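Local structure of phosphodiesterase (Salpingoeca rosetta, 7D7P) at residues K88-W93 / C192-N197; L77-Q82 / I131-L136; M114-T119 / A138-A143; S50-D55 / T118-L123. The protein belongs to the phosphodiesterase family of the HD clan, has a helical fold without strands, and holds zinc and magnesium ions in this structure. All blocks are in the same frame, centred on the assembly; numbering follows the deposited sequence.

Interaction 1. Residues K88-W93 / C192-N197; sequences KKLRKW and CNVVEN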
loop_
_atom_site.group_PDB
_atom_site.type_symbol
_atom_site.label_atom_id
_atom_site.label_comp_id
_atom_site.label_asym_id
_atom_site.label_seq_id
_atom_site.Cartn_x
_atom_site.Cartn_y
_atom_site.Cartn_z
ATOM N N LYS A 88 22.349 42.754 -7.729
ATOM C CA LYS A 88 23.117 42.864 -6.494
ATOM C C LYS A 88 22.235 42.646 -5.271
ATOM O O LYS A 88 22.694 42.084 -4.270
ATOM C CB LYS A 88 23.810 44.225 -6.421
ATOM C CG LYS A 88 24.761 44.489 -7.578
ATOM C CD LYS A 88 25.664 45.683 -7.302
ATOM C CE LYS A 88 24.854 46.926 -6.979
ATOM N NZ LYS A 88 23.939 47.300 -8.093
ATOM N N LYS A 89 20.971 43.071 -5.332
ATOM C CA LYS A 89 20.055 42.796 -4.230
ATOM C C LYS A 89 19.619 41.337 -4.228
ATOM O O LYS A 89 19.448 40.738 -3.159
ATOM C CB LYS A 89 18.843 43.723 -4.307
ATOM C CG LYS A 89 19.197 45.193 -4.186
ATOM C CD LYS A 89 17.961 46.050 -3.994
ATOM C CE LYS A 89 18.336 47.515 -3.831
ATOM N NZ LYS A 89 17.175 48.342 -3.402
ATOM N N LEU A 90 19.431 40.749 -5.413
ATOM C CA LEU A 90 19.105 39.330 -5.487
ATOM C C LEU A 90 20.201 38.479 -4.855
ATOM O O LEU A 90 19.914 37.561 -4.077
ATOM C CB LEU A 90 18.875 38.919 -6.941
ATOM C CG LEU A 90 18.620 37.425 -7.178
ATOM C CD1 LEU A 90 17.276 37.004 -6.602
ATOM C CD2 LEU A 90 18.704 37.082 -8.658
ATOM N N ARG A 91 21.466 38.782 -5.158
ATOM C CA ARG A 91 22.565 38.009 -4.588
ATOM C C ARG A 91 22.723 38.282 -3.097
ATOM O O ARG A 91 23.061 37.373 -2.328
ATOM C CB ARG A 91 23.862 38.313 -5.336
ATOM C CG ARG A 91 23.840 37.846 -6.782
ATOM C CD ARG A 91 25.130 38.187 -7.510
ATOM N NE ARG A 91 25.124 37.677 -8.878
ATOM C CZ ARG A 91 25.444 36.430 -9.210
ATOM N NH1 ARG A 91 25.796 35.562 -8.272
ATOM N NH2 ARG A 91 25.407 36.052 -10.480
ATOM N N LYS A 92 22.487 39.525 -2.670
ATOM C CA LYS A 92 22.533 39.835 -1.243
ATOM C C LYS A 92 21.391 39.153 -0.498
ATOM O O LYS A 92 21.581 38.644 0.612
ATOM C CB LYS A 92 22.488 41.350 -1.034
ATOM C CG LYS A 92 22.651 41.789 0.413
ATOM C CD LYS A 92 23.984 41.331 0.989
ATOM C CE LYS A 92 25.156 41.944 0.236
ATOM N NZ LYS A 92 26.463 41.375 0.675
ATOM N N TRP A 93 20.199 39.131 -1.098
ATOM C CA TRP A 93 19.081 38.400 -0.509
ATOM C C TRP A 93 19.387 36.908 -0.416
ATOM O O TRP A 93 19.136 36.279 0.619
ATOM C CB TRP A 93 17.814 38.652 -1.329
ATOM C CG TRP A 93 16.656 37.768 -0.979
ATOM C CD1 TRP A 93 15.814 37.902 0.087
ATOM C CD2 TRP A 93 16.199 36.622 -1.710
ATOM N NE1 TRP A 93 14.866 36.906 0.070
ATOM C CE2 TRP A 93 15.082 36.108 -1.022
ATOM C CE3 TRP A 93 16.630 35.980 -2.875
ATOM C CZ2 TRP A 93 14.388 34.981 -1.463
ATOM C CZ3 TRP A 93 15.940 34.860 -3.311
ATOM C CH2 TRP A 93 14.831 34.374 -2.606
ATOM N N CYS A 192 18.196 43.925 0.599
ATOM C CA CYS A 192 17.761 42.624 0.109
ATOM C C CYS A 192 16.390 42.683 -0.553
ATOM O O CYS A 192 15.837 41.633 -0.905
ATOM C CB CYS A 192 17.750 41.602 1.252
ATOM S SG CYS A 192 19.359 41.342 2.042
ATOM N N ASN A 193 15.832 43.879 -0.740
ATOM C CA ASN A 193 14.479 44.013 -1.264
ATOM C C ASN A 193 14.418 43.685 -2.750
ATOM O O ASN A 193 14.536 44.575 -3.601
ATOM C CB ASN A 193 13.942 45.422 -1.013
ATOM C CG ASN A 193 12.433 45.477 -1.049
ATOM O OD1 ASN A 193 11.784 44.567 -1.566
ATOM N ND2 ASN A 193 11.863 46.544 -0.502
ATOM N N VAL A 194 14.218 42.403 -3.066
ATOM C CA VAL A 194 14.104 41.967 -4.455
ATOM C C VAL A 194 12.741 42.268 -5.056
ATOM O O VAL A 194 12.583 42.181 -6.281
ATOM C CB VAL A 194 14.410 40.460 -4.550
ATOM C CG1 VAL A 194 13.163 39.634 -4.267
ATOM C CG2 VAL A 194 14.995 40.112 -5.902
ATOM N N VAL A 195 11.757 42.633 -4.238
ATOM C CA VAL A 195 10.421 42.962 -4.716
ATOM C C VAL A 195 10.155 44.465 -4.626
ATOM O O VAL A 195 9.002 44.891 -4.596
ATOM C CB VAL A 195 9.348 42.160 -3.962
ATOM C CG1 VAL A 195 9.547 40.666 -4.188
ATOM C CG2 VAL A 195 9.374 42.489 -2.470
ATOM N N GLU A 196 11.215 45.278 -4.601
ATOM C CA GLU A 196 11.061 46.717 -4.420
ATOM C C GLU A 196 10.284 47.380 -5.553
ATOM O O GLU A 196 9.698 48.446 -5.340
ATOM C CB GLU A 196 12.436 47.375 -4.285
ATOM C CG GLU A 196 13.320 47.208 -5.514
ATOM C CD GLU A 196 14.717 47.760 -5.315
ATOM O OE1 GLU A 196 14.932 48.506 -4.339
ATOM O OE2 GLU A 196 15.601 47.444 -6.140
ATOM N N ASN A 197 10.257 46.783 -6.743
ATOM C CA ASN A 197 9.621 47.413 -7.894
ATOM C C ASN A 197 8.172 46.988 -8.097
ATOM O O ASN A 197 7.540 47.447 -9.055
ATOM C CB ASN A 197 10.425 47.124 -9.166
ATOM C CG ASN A 197 11.777 47.804 -9.165
ATOM O OD1 ASN A 197 11.934 48.894 -8.614
ATOM N ND2 ASN A 197 12.766 47.160 -9.778
#
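Lys89 and Glu196 form the polar part of this contact. Their side chains cross at about a right angle. Lys89 runs extended beyond CG and brings NZ to Glu196 OE1 in a salt bridge. Lys89 NZ and Glu196 OE1 are modelled only 2.4 Å apart, so the exact length is doubtful. The aliphatic part of the lysine also takes part: Lys89 CD lies 3.7 Å from the backbone Asn193 O.

Segment 192-197 lies in the loop between helix 174-187 and helix 200-215 of the helical phosphodiesterase fold. Here it turns tightly against helix 87-99. Asn193 is the centre of an inverse gamma turn and also begins a type I beta turn that ends at Glu196. Asn193 OD1 accepts a weak bond from Val195 N.

The remaining contacts are mostly apolar. Val194 CG2, anti to the backbone N, touches Leu90 CD1 at 3.9 Å. Trp93 CB packs on Cys192 CB at 3.9 Å, and Cys192 O approaches the same Trp93 CB at 3.6 Å. Cys192 SG lies 3.7 Å from Lys92 CG, while Lys92 NZ turns away to bond Gln95. The Trp93 ring continues inward onto Ile186 and Leu187 of helix 174-187 and Ile141 of helix 133-145.

Interaction 2. Residues L77-Q82 / I131-L136; sequences LHVIEQ and ITEVEL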
loop_
_atom_site.group_PDB
_atom_site.type_symbol
_atom_site.label_atom_id
_atom_site.label_comp_id
_atom_site.label_asym_id
_atom_site.label_seq_id
_atom_site.Cartn_x
_atom_site.Cartn_y
_atom_site.Cartn_z
ATOM N N LEU A 77 13.691 31.928 -15.919
ATOM C CA LEU A 77 12.248 32.130 -15.848
ATOM C C LEU A 77 11.835 33.565 -16.151
ATOM O O LEU A 77 10.637 33.866 -16.108
ATOM C CB LEU A 77 11.721 31.723 -14.469
ATOM C CG LEU A 77 11.732 30.220 -14.191
ATOM C CD1 LEU A 77 11.327 29.929 -12.755
ATOM C CD2 LEU A 77 10.817 29.498 -15.174
ATOM N N HIS A 78 12.795 34.444 -16.442
ATOM C CA HIS A 78 12.593 35.823 -16.885
ATOM C C HIS A 78 12.042 36.740 -15.800
ATOM O O HIS A 78 11.618 37.861 -16.110
ATOM C CB HIS A 78 11.683 35.894 -18.119
ATOM C CG HIS A 78 12.117 35.004 -19.243
ATOM N ND1 HIS A 78 13.291 35.203 -19.938
ATOM C CD2 HIS A 78 11.534 33.912 -19.794
ATOM C CE1 HIS A 78 13.415 34.270 -20.865
ATOM N NE2 HIS A 78 12.362 33.475 -20.800
ATOM N N VAL A 79 12.057 36.320 -14.532
ATOM C CA VAL A 79 11.499 37.168 -13.482
ATOM C C VAL A 79 12.419 38.345 -13.182
ATOM O O VAL A 79 11.957 39.400 -12.726
ATOM C CB VAL A 79 11.205 36.345 -12.213
ATOM C CG1 VAL A 79 10.226 35.227 -12.525
ATOM C CG2 VAL A 79 12.489 35.788 -11.623
ATOM N N ILE A 80 13.722 38.196 -13.426
ATOM C CA ILE A 80 14.653 39.299 -13.196
ATOM C C ILE A 80 14.322 40.472 -14.111
ATOM O O ILE A 80 14.236 41.625 -13.668
ATOM C CB ILE A 80 16.106 38.825 -13.386
ATOM C CG1 ILE A 80 16.495 37.847 -12.277
ATOM C CG2 ILE A 80 17.062 40.010 -13.413
ATOM C CD1 ILE A 80 17.924 37.350 -12.365
ATOM N N GLU A 81 14.118 40.198 -15.401
ATOM C CA GLU A 81 13.819 41.278 -16.335
ATOM C C GLU A 81 12.371 41.741 -16.236
ATOM O O GLU A 81 12.089 42.920 -16.474
ATOM C CB GLU A 81 14.150 40.850 -17.766
ATOM C CG GLU A 81 13.296 39.726 -18.314
ATOM C CD GLU A 81 13.738 39.291 -19.699
ATOM O OE1 GLU A 81 14.960 39.301 -19.963
ATOM O OE2 GLU A 81 12.866 38.940 -20.524
ATOM N N GLN A 82 11.447 40.847 -15.867
ATOM C CA GLN A 82 10.043 41.235 -15.773
ATOM C C GLN A 82 9.791 42.189 -14.611
ATOM O O GLN A 82 8.855 42.994 -14.666
ATOM C CB GLN A 82 9.158 39.993 -15.634
ATOM C CG GLN A 82 8.931 39.234 -16.934
ATOM C CD GLN A 82 8.047 39.986 -17.911
ATOM O OE1 GLN A 82 7.031 40.568 -17.528
ATOM N NE2 GLN A 82 8.432 39.978 -19.182
ATOM N N ILE A 131 -0.385 30.434 -14.327
ATOM C CA ILE A 131 0.288 31.211 -13.292
ATOM C C ILE A 131 0.608 32.603 -13.823
ATOM O O ILE A 131 0.937 32.781 -15.004
ATOM C CB ILE A 131 1.557 30.489 -12.800
ATOM C CG1 ILE A 131 2.012 31.064 -11.457
ATOM C CG2 ILE A 131 2.687 30.592 -13.816
ATOM C CD1 ILE A 131 3.210 30.353 -10.859
ATOM N N THR A 132 0.490 33.602 -12.956
ATOM C CA THR A 132 0.828 34.966 -13.328
ATOM C C THR A 132 2.298 35.248 -13.034
ATOM O O THR A 132 2.980 34.493 -12.338
ATOM C CB THR A 132 -0.061 35.972 -12.593
ATOM O OG1 THR A 132 0.421 36.152 -11.254
ATOM C CG2 THR A 132 -1.504 35.484 -12.553
ATOM N N GLU A 133 2.780 36.367 -13.578
ATOM C CA GLU A 133 4.175 36.749 -13.384
ATOM C C GLU A 133 4.482 37.005 -11.915
ATOM O O GLU A 133 5.536 36.596 -11.413
ATOM C CB GLU A 133 4.496 37.988 -14.219
ATOM C CG GLU A 133 5.974 38.181 -14.489
ATOM C CD GLU A 133 6.529 37.127 -15.422
ATOM O OE1 GLU A 133 5.830 36.764 -16.392
ATOM O OE2 GLU A 133 7.663 36.661 -15.185
ATOM N N VAL A 134 3.575 37.682 -11.208
ATOM C CA VAL A 134 3.804 37.970 -9.796
ATOM C C VAL A 134 3.774 36.683 -8.977
ATOM O O VAL A 134 4.606 36.482 -8.084
ATOM C CB VAL A 134 2.778 39.001 -9.288
ATOM C CG1 VAL A 134 2.796 39.074 -7.767
ATOM C CG2 VAL A 134 3.059 40.372 -9.888
ATOM N N GLU A 135 2.831 35.785 -9.278
ATOM C CA GLU A 135 2.758 34.518 -8.557
ATOM C C GLU A 135 3.981 33.648 -8.822
ATOM O O GLU A 135 4.402 32.891 -7.941
ATOM C CB GLU A 135 1.477 33.770 -8.932
ATOM C CG GLU A 135 0.198 34.455 -8.463
ATOM C CD GLU A 135 -1.041 33.944 -9.174
ATOM O OE1 GLU A 135 -0.901 33.163 -10.142
ATOM O OE2 GLU A 135 -2.158 34.331 -8.770
ATOM N N LEU A 136 4.566 33.743 -10.018
ATOM C CA LEU A 136 5.783 32.991 -10.307
ATOM C C LEU A 136 6.938 33.469 -9.438
ATOM O O LEU A 136 7.656 32.659 -8.840
ATOM C CB LEU A 136 6.137 33.112 -11.789
ATOM C CG LEU A 136 7.423 32.417 -12.239
ATOM C CD1 LEU A 136 7.335 30.915 -12.010
ATOM C CD2 LEU A 136 7.719 32.730 -13.702
#
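Glu133 and Leu136 of segment 131-136 reach across to Leu77, Val79 and Gln82. Thr132 comes first, as the N-cap of helix 133-145. It forms a capping box with Glu135: Glu135 N donates to Thr132 OG1 at 3.1 Å, and Thr132 N donates to Glu135 OE1, arriving from above the carboxylate plane. Glu135 also makes salt bridges to Arg205 and Arg248.

Glu133 follows. Its CG is anti to the backbone N (chi1 -159°), and the chain then bends at chi2. It crosses Gln82 at about a right angle. Glu133 OE2 lies 3.4 Å from Gln82 CG and 4.0 Å from Val79 CG1. The other oxygen, OE1, accepts a bond from Ala40 N.

Leu136 lies one turn further on. Its CD2 packs on Val79 CG1 at 3.7 Å and also approaches Leu77 O. Its CD1 meets Leu77 CD1 at 4.2 Å. Opposite, His78 closes the preceding helix with a Schellman motif and is also the N-cap of helix 79-82.

The carboxylate of Glu133 thus meets mainly carbon atoms of the facing segment. Between the two helix starts, cohesion comes from apolar packing, and the polar bonds of segment 131-136 stay within it or go to other parts of the chain.

Interaction 3. Residues M114-T119 / A138-A143; sequences MVLHTT and AMLIAA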
loop_
_atom_site.group_PDB
_atom_site.type_symbol
_atom_site.label_atom_id
_atom_site.label_comp_id
_atom_site.label_asym_id
_atom_site.label_seq_id
_atom_site.Cartn_x
_atom_site.Cartn_y
_atom_site.Cartn_z
ATOM N N MET A 114 16.867 22.573 -3.083
ATOM C CA MET A 114 16.155 21.439 -3.668
ATOM C C MET A 114 14.683 21.762 -3.894
ATOM O O MET A 114 14.109 21.395 -4.925
ATOM C CB MET A 114 16.293 20.212 -2.765
ATOM C CG MET A 114 17.642 19.520 -2.849
ATOM S SD MET A 114 17.804 18.552 -4.356
ATOM C CE MET A 114 17.103 16.981 -3.845
ATOM N N VAL A 115 14.051 22.441 -2.936
ATOM C CA VAL A 115 12.638 22.771 -3.083
ATOM C C VAL A 115 12.454 23.881 -4.110
ATOM O O VAL A 115 11.477 23.889 -4.869
ATOM C CB VAL A 115 12.036 23.139 -1.714
ATOM C CG1 VAL A 115 10.596 23.621 -1.859
ATOM C CG2 VAL A 115 12.100 21.941 -0.787
ATOM N N LEU A 116 13.394 24.829 -4.162
ATOM C CA LEU A 116 13.339 25.860 -5.193
ATOM C C LEU A 116 13.461 25.248 -6.583
ATOM O O LEU A 116 12.672 25.559 -7.482
ATOM C CB LEU A 116 14.440 26.899 -4.968
ATOM C CG LEU A 116 14.667 27.831 -6.164
ATOM C CD1 LEU A 116 13.462 28.734 -6.382
ATOM C CD2 LEU A 116 15.935 28.658 -6.001
ATOM N N HIS A 117 14.445 24.367 -6.774
ATOM C CA HIS A 117 14.660 23.775 -8.091
ATOM C C HIS A 117 13.503 22.869 -8.493
ATOM O O HIS A 117 13.082 22.868 -9.656
ATOM C CB HIS A 117 15.979 23.003 -8.112
ATOM C CG HIS A 117 16.338 22.464 -9.461
ATOM N ND1 HIS A 117 15.947 21.214 -9.891
ATOM C CD2 HIS A 117 17.048 23.007 -10.478
ATOM C CE1 HIS A 117 16.402 21.010 -11.115
ATOM N NE2 HIS A 117 17.073 22.083 -11.494
ATOM N N THR A 118 12.980 22.087 -7.546
ATOM C CA THR A 118 11.853 21.209 -7.853
ATOM C C THR A 118 10.595 22.015 -8.154
ATOM O O THR A 118 9.789 21.621 -9.005
ATOM C CB THR A 118 11.616 20.242 -6.692
ATOM O OG1 THR A 118 12.843 19.571 -6.374
ATOM C CG2 THR A 118 10.551 19.209 -7.050
ATOM N N THR A 119 10.408 23.145 -7.463
ATOM C CA THR A 119 9.297 24.035 -7.788
ATOM C C THR A 119 9.445 24.593 -9.197
ATOM O O THR A 119 8.459 24.725 -9.932
ATOM C CB THR A 119 9.216 25.174 -6.769
ATOM O OG1 THR A 119 9.009 24.633 -5.458
ATOM C CG2 THR A 119 8.068 26.121 -7.109
ATOM N N ALA A 138 6.611 34.950 -6.614
ATOM C CA ALA A 138 6.269 34.577 -5.245
ATOM C C ALA A 138 6.593 33.116 -4.955
ATOM O O ALA A 138 6.989 32.782 -3.833
ATOM C CB ALA A 138 4.788 34.848 -4.978
ATOM N N MET A 139 6.425 32.232 -5.941
ATOM C CA MET A 139 6.707 30.820 -5.708
ATOM C C MET A 139 8.200 30.573 -5.532
ATOM O O MET A 139 8.602 29.706 -4.748
ATOM C CB MET A 139 6.150 29.977 -6.855
ATOM C CG MET A 139 4.627 29.941 -6.901
ATOM S SD MET A 139 3.910 29.291 -5.377
ATOM C CE MET A 139 4.418 27.576 -5.492
ATOM N N LEU A 140 9.038 31.329 -6.250
ATOM C CA LEU A 140 10.483 31.184 -6.094
ATOM C C LEU A 140 10.939 31.638 -4.712
ATOM O O LEU A 140 11.765 30.975 -4.077
ATOM C CB LEU A 140 11.214 31.973 -7.183
ATOM C CG LEU A 140 10.907 31.614 -8.639
ATOM C CD1 LEU A 140 11.877 32.317 -9.588
ATOM C CD2 LEU A 140 10.942 30.110 -8.848
ATOM N N ILE A 141 10.412 32.769 -4.234
ATOM C CA ILE A 141 10.779 33.262 -2.909
ATOM C C ILE A 141 10.263 32.323 -1.826
ATOM O O ILE A 141 10.982 31.998 -0.874
ATOM C CB ILE A 141 10.255 34.697 -2.711
ATOM C CG1 ILE A 141 10.911 35.651 -3.711
ATOM C CG2 ILE A 141 10.491 35.164 -1.279
ATOM C CD1 ILE A 141 10.299 37.040 -3.722
ATOM N N ALA A 142 9.014 31.867 -1.956
ATOM C CA ALA A 142 8.432 30.997 -0.939
ATOM C C ALA A 142 9.193 29.682 -0.828
ATOM O O ALA A 142 9.428 29.187 0.282
ATOM C CB ALA A 142 6.960 30.734 -1.254
ATOM N N ALA A 143 9.583 29.099 -1.966
ATOM C CA ALA A 143 10.272 27.810 -1.943
ATOM C C ALA A 143 11.615 27.910 -1.231
ATOM O O ALA A 143 11.979 27.027 -0.444
ATOM C CB ALA A 143 10.460 27.289 -3.368
#
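Leu116 and Ala143 bring two helices close together near the centre of the chain. Helices 109-126 and 133-145 form an antiparallel pair in the all-helical phosphodiesterase fold. The axes of the two short segments approach to 8.7 Å, and their directions differ by 154°.

The tight part is at Ala143. Its small side chain lets the backbones come near, with the CA atoms of Leu116 and Ala143 4.9 Å apart. Ala143 CB points at the facing helix. Ala143 CB touches Leu116 CA and Thr119 OG1, each at 3.7 Å, with Val115 CG1 beside it. Leu116 reaches the partner helix beside it. Its CG is anti to the backbone N (chi1 167°). Leu116 CD1 lies 3.6 Å from the backbone Leu140 O. The same CD1 also packs obliquely on Leu140 CD2.

The looser part is at Met139, where the methyl CE only approaches Thr119 CG2, at 4.2 Å. Neither side faces solvent. Leu256 of helix 245-260 packs on Val115 and Thr119, and Ala259 on Thr119, while helix 63-76 covers the two leucines.

The Ala143 end lies near the metal site. The nearest atom of the Val115 side chain is about 5 Å from the zinc ion, and Ala143 O accepts a bond from ND1 of His146, a zinc ligand. The threonine hydroxyl in the interface is satisfied within its own helix: Thr119 OG1 donates to Val115 O at 2.6 Å, from the opposite face of that carbonyl to Thr119 N.

Interaction 4. Residues S50-D55 / T118-L123; sequences SLFTWD and TTYLLL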
loop_
_atom_site.group_PDB
_atom_site.type_symbol
_atom_site.label_atom_id
_atom_site.label_comp_id
_atom_site.label_asym_id
_atom_site.label_seq_id
_atom_site.Cartn_x
_atom_site.Cartn_y
_atom_site.Cartn_z
ATOM N N SER A 50 20.086 23.081 -19.697
ATOM C CA SER A 50 20.790 22.134 -18.838
ATOM C C SER A 50 20.340 22.234 -17.386
ATOM O O SER A 50 20.609 21.321 -16.599
ATOM C CB SER A 50 22.301 22.359 -18.932
ATOM O OG SER A 50 22.652 23.664 -18.501
ATOM N N LEU A 51 19.670 23.329 -17.015
ATOM C CA LEU A 51 19.095 23.458 -15.683
ATOM C C LEU A 51 17.913 22.520 -15.471
ATOM O O LEU A 51 17.614 22.169 -14.324
ATOM C CB LEU A 51 18.660 24.908 -15.450
ATOM C CG LEU A 51 18.137 25.309 -14.068
ATOM C CD1 LEU A 51 19.260 25.292 -13.044
ATOM C CD2 LEU A 51 17.476 26.681 -14.123
ATOM N N PHE A 52 17.242 22.100 -16.541
ATOM C CA PHE A 52 16.037 21.277 -16.432
ATOM C C PHE A 52 16.442 19.811 -16.332
ATOM O O PHE A 52 16.652 19.128 -17.335
ATOM C CB PHE A 52 15.111 21.520 -17.618
ATOM C CG PHE A 52 13.676 21.159 -17.351
ATOM C CD1 PHE A 52 13.208 19.881 -17.606
ATOM C CD2 PHE A 52 12.798 22.097 -16.837
ATOM C CE1 PHE A 52 11.889 19.545 -17.356
ATOM C CE2 PHE A 52 11.479 21.769 -16.586
ATOM C CZ PHE A 52 11.023 20.492 -16.845
ATOM N N THR A 53 16.549 19.317 -15.099
ATOM C CA THR A 53 16.869 17.911 -14.867
ATOM C C THR A 53 16.242 17.474 -13.551
ATOM O O THR A 53 16.489 18.086 -12.507
ATOM C CB THR A 53 18.386 17.673 -14.854
ATOM O OG1 THR A 53 18.669 16.382 -14.300
ATOM C CG2 THR A 53 19.106 18.745 -14.043
ATOM N N TRP A 54 15.424 16.422 -13.609
ATOM C CA TRP A 54 14.773 15.893 -12.418
ATOM C C TRP A 54 15.731 15.135 -11.509
ATOM O O TRP A 54 15.354 14.803 -10.379
ATOM C CB TRP A 54 13.607 14.988 -12.822
ATOM C CG TRP A 54 12.464 15.729 -13.452
ATOM C CD1 TRP A 54 12.312 16.033 -14.773
ATOM C CD2 TRP A 54 11.316 16.265 -12.783
ATOM N NE1 TRP A 54 11.138 16.722 -14.969
ATOM C CE2 TRP A 54 10.510 16.879 -13.762
ATOM C CE3 TRP A 54 10.894 16.289 -11.449
ATOM C CZ2 TRP A 54 9.304 17.507 -13.451
ATOM C CZ3 TRP A 54 9.696 16.911 -11.143
ATOM C CH2 TRP A 54 8.916 17.511 -12.139
ATOM N N ASP A 55 16.948 14.856 -11.967
ATOM C CA ASP A 55 17.957 14.172 -11.171
ATOM C C ASP A 55 18.776 15.126 -10.309
ATOM O O ASP A 55 19.742 14.688 -9.673
ATOM C CB ASP A 55 18.894 13.374 -12.081
ATOM C CG ASP A 55 18.226 12.150 -12.683
ATOM O OD1 ASP A 55 17.030 11.915 -12.400
ATOM O OD2 ASP A 55 18.902 11.422 -13.441
ATOM N N THR A 118 12.980 22.087 -7.546
ATOM C CA THR A 118 11.853 21.209 -7.853
ATOM C C THR A 118 10.595 22.015 -8.154
ATOM O O THR A 118 9.789 21.621 -9.005
ATOM C CB THR A 118 11.616 20.242 -6.692
ATOM O OG1 THR A 118 12.843 19.571 -6.374
ATOM C CG2 THR A 118 10.551 19.209 -7.050
ATOM N N THR A 119 10.408 23.145 -7.463
ATOM C CA THR A 119 9.297 24.035 -7.788
ATOM C C THR A 119 9.445 24.593 -9.197
ATOM O O THR A 119 8.459 24.725 -9.932
ATOM C CB THR A 119 9.216 25.174 -6.769
ATOM O OG1 THR A 119 9.009 24.633 -5.458
ATOM C CG2 THR A 119 8.068 26.121 -7.109
ATOM N N TYR A 120 10.677 24.916 -9.593
ATOM C CA TYR A 120 10.927 25.386 -10.950
ATOM C C TYR A 120 10.598 24.304 -11.975
ATOM O O TYR A 120 10.089 24.602 -13.061
ATOM C CB TYR A 120 12.381 25.846 -11.064
ATOM C CG TYR A 120 13.056 25.577 -12.387
ATOM C CD1 TYR A 120 12.887 26.439 -13.464
ATOM C CD2 TYR A 120 13.893 24.481 -12.550
ATOM C CE1 TYR A 120 13.516 26.205 -14.671
ATOM C CE2 TYR A 120 14.523 24.239 -13.751
ATOM C CZ TYR A 120 14.335 25.102 -14.808
ATOM O OH TYR A 120 14.970 24.861 -16.006
ATOM N N LEU A 121 10.865 23.039 -11.639
ATOM C CA LEU A 121 10.520 21.950 -12.549
ATOM C C LEU A 121 9.010 21.762 -12.636
ATOM O O LEU A 121 8.466 21.564 -13.729
ATOM C CB LEU A 121 11.192 20.650 -12.102
ATOM C CG LEU A 121 12.721 20.569 -12.141
ATOM C CD1 LEU A 121 13.198 19.295 -11.459
ATOM C CD2 LEU A 121 13.241 20.638 -13.570
ATOM N N LEU A 122 8.317 21.830 -11.496
ATOM C CA LEU A 122 6.879 21.574 -11.480
ATOM C C LEU A 122 6.105 22.680 -12.188
ATOM O O LEU A 122 5.174 22.400 -12.952
ATOM C CB LEU A 122 6.394 21.416 -10.038
ATOM C CG LEU A 122 6.831 20.143 -9.309
ATOM C CD1 LEU A 122 6.604 20.278 -7.811
ATOM C CD2 LEU A 122 6.091 18.933 -9.854
ATOM N N LEU A 123 6.473 23.943 -11.947
ATOM C CA LEU A 123 5.753 25.050 -12.570
ATOM C C LEU A 123 5.985 25.081 -14.075
ATOM O O LEU A 123 5.066 25.384 -14.844
ATOM C CB LEU A 123 6.174 26.378 -11.941
ATOM C CG LEU A 123 5.853 26.598 -10.463
ATOM C CD1 LEU A 123 6.358 27.963 -10.025
ATOM C CD2 LEU A 123 4.360 26.455 -10.191
#
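Phe52 and Leu121 mark the closest backbone approach, with CA atoms 6.8 Å apart, where the irregular segment 50-55 passes helix 109-126. In this helical phosphodiesterase fold the segment belongs to the connection between helices 43-47 and 63-76. It contains an ST turn, in which Thr53 OG1 accepts from Asp55 N.

Leu121 is central to the contact. Its CG is anti to the carbonyl carbon (chi1 -65°), and its two methyl branches go to different rings. Leu121 CD2 sits over the centre of the Phe52 ring, 3.6 Å from the centroid, in a CH-pi contact. Leu121 CD1 lies over a face of Trp54, offset toward the rim and 3.8 Å from Trp54 CE3. Leu121 CB makes a CH-pi contact with the six-membered ring of Trp54. The leucine and the indole slide past each other in opposite directions.

Tyr120 meets the other end of the segment. Leu51 CD2 lies over the face of the Tyr120 ring, 4.0 Å from its centroid. Phe52 turns an edge toward the same tyrosine ring in an offset edge-to-face pair, with centroids 5.9 Å apart and planes at 71°. Leu51 O also accepts a bond from the side chain of His117. Beyond the two segments, Trp54 makes an edge-to-face pair with Phe336, and Val73 of helix 63-76 packs on both Leu51 and Tyr120.

Two contacts lie in ring planes: Tyr120 OH is at the edge of Phe52, 3.6 Å from CD2, and Leu122 CD2 is at the edge of Trp54, 3.9 Å from CH2.

Overall arrangement
Interaction 3 is the most central contact and is wholly buried. The other three lie further out and are partly buried. Interactions 3 and 4 share Thr118 and Thr119 on helix 109-126, and His117 of interaction 3 probably hydrogen-bonds Leu51 O. Interactions 2 and 3 both use helix 133-145. Leu77 touches Leu140 of interaction 3 and Tyr120 of interaction 4. Interaction 1 meets interaction 3 through Ile141, which packs on Trp93, Val194 and Val195, and interaction 2 through Leu90 on Ile80; it does not touch interaction 4. Chemistry follows position: small and aliphatic groups at the centre, aromatic faces at interaction 4, mixed carboxylate and apolar packing at interaction 2, and a salt bridge at interaction 1.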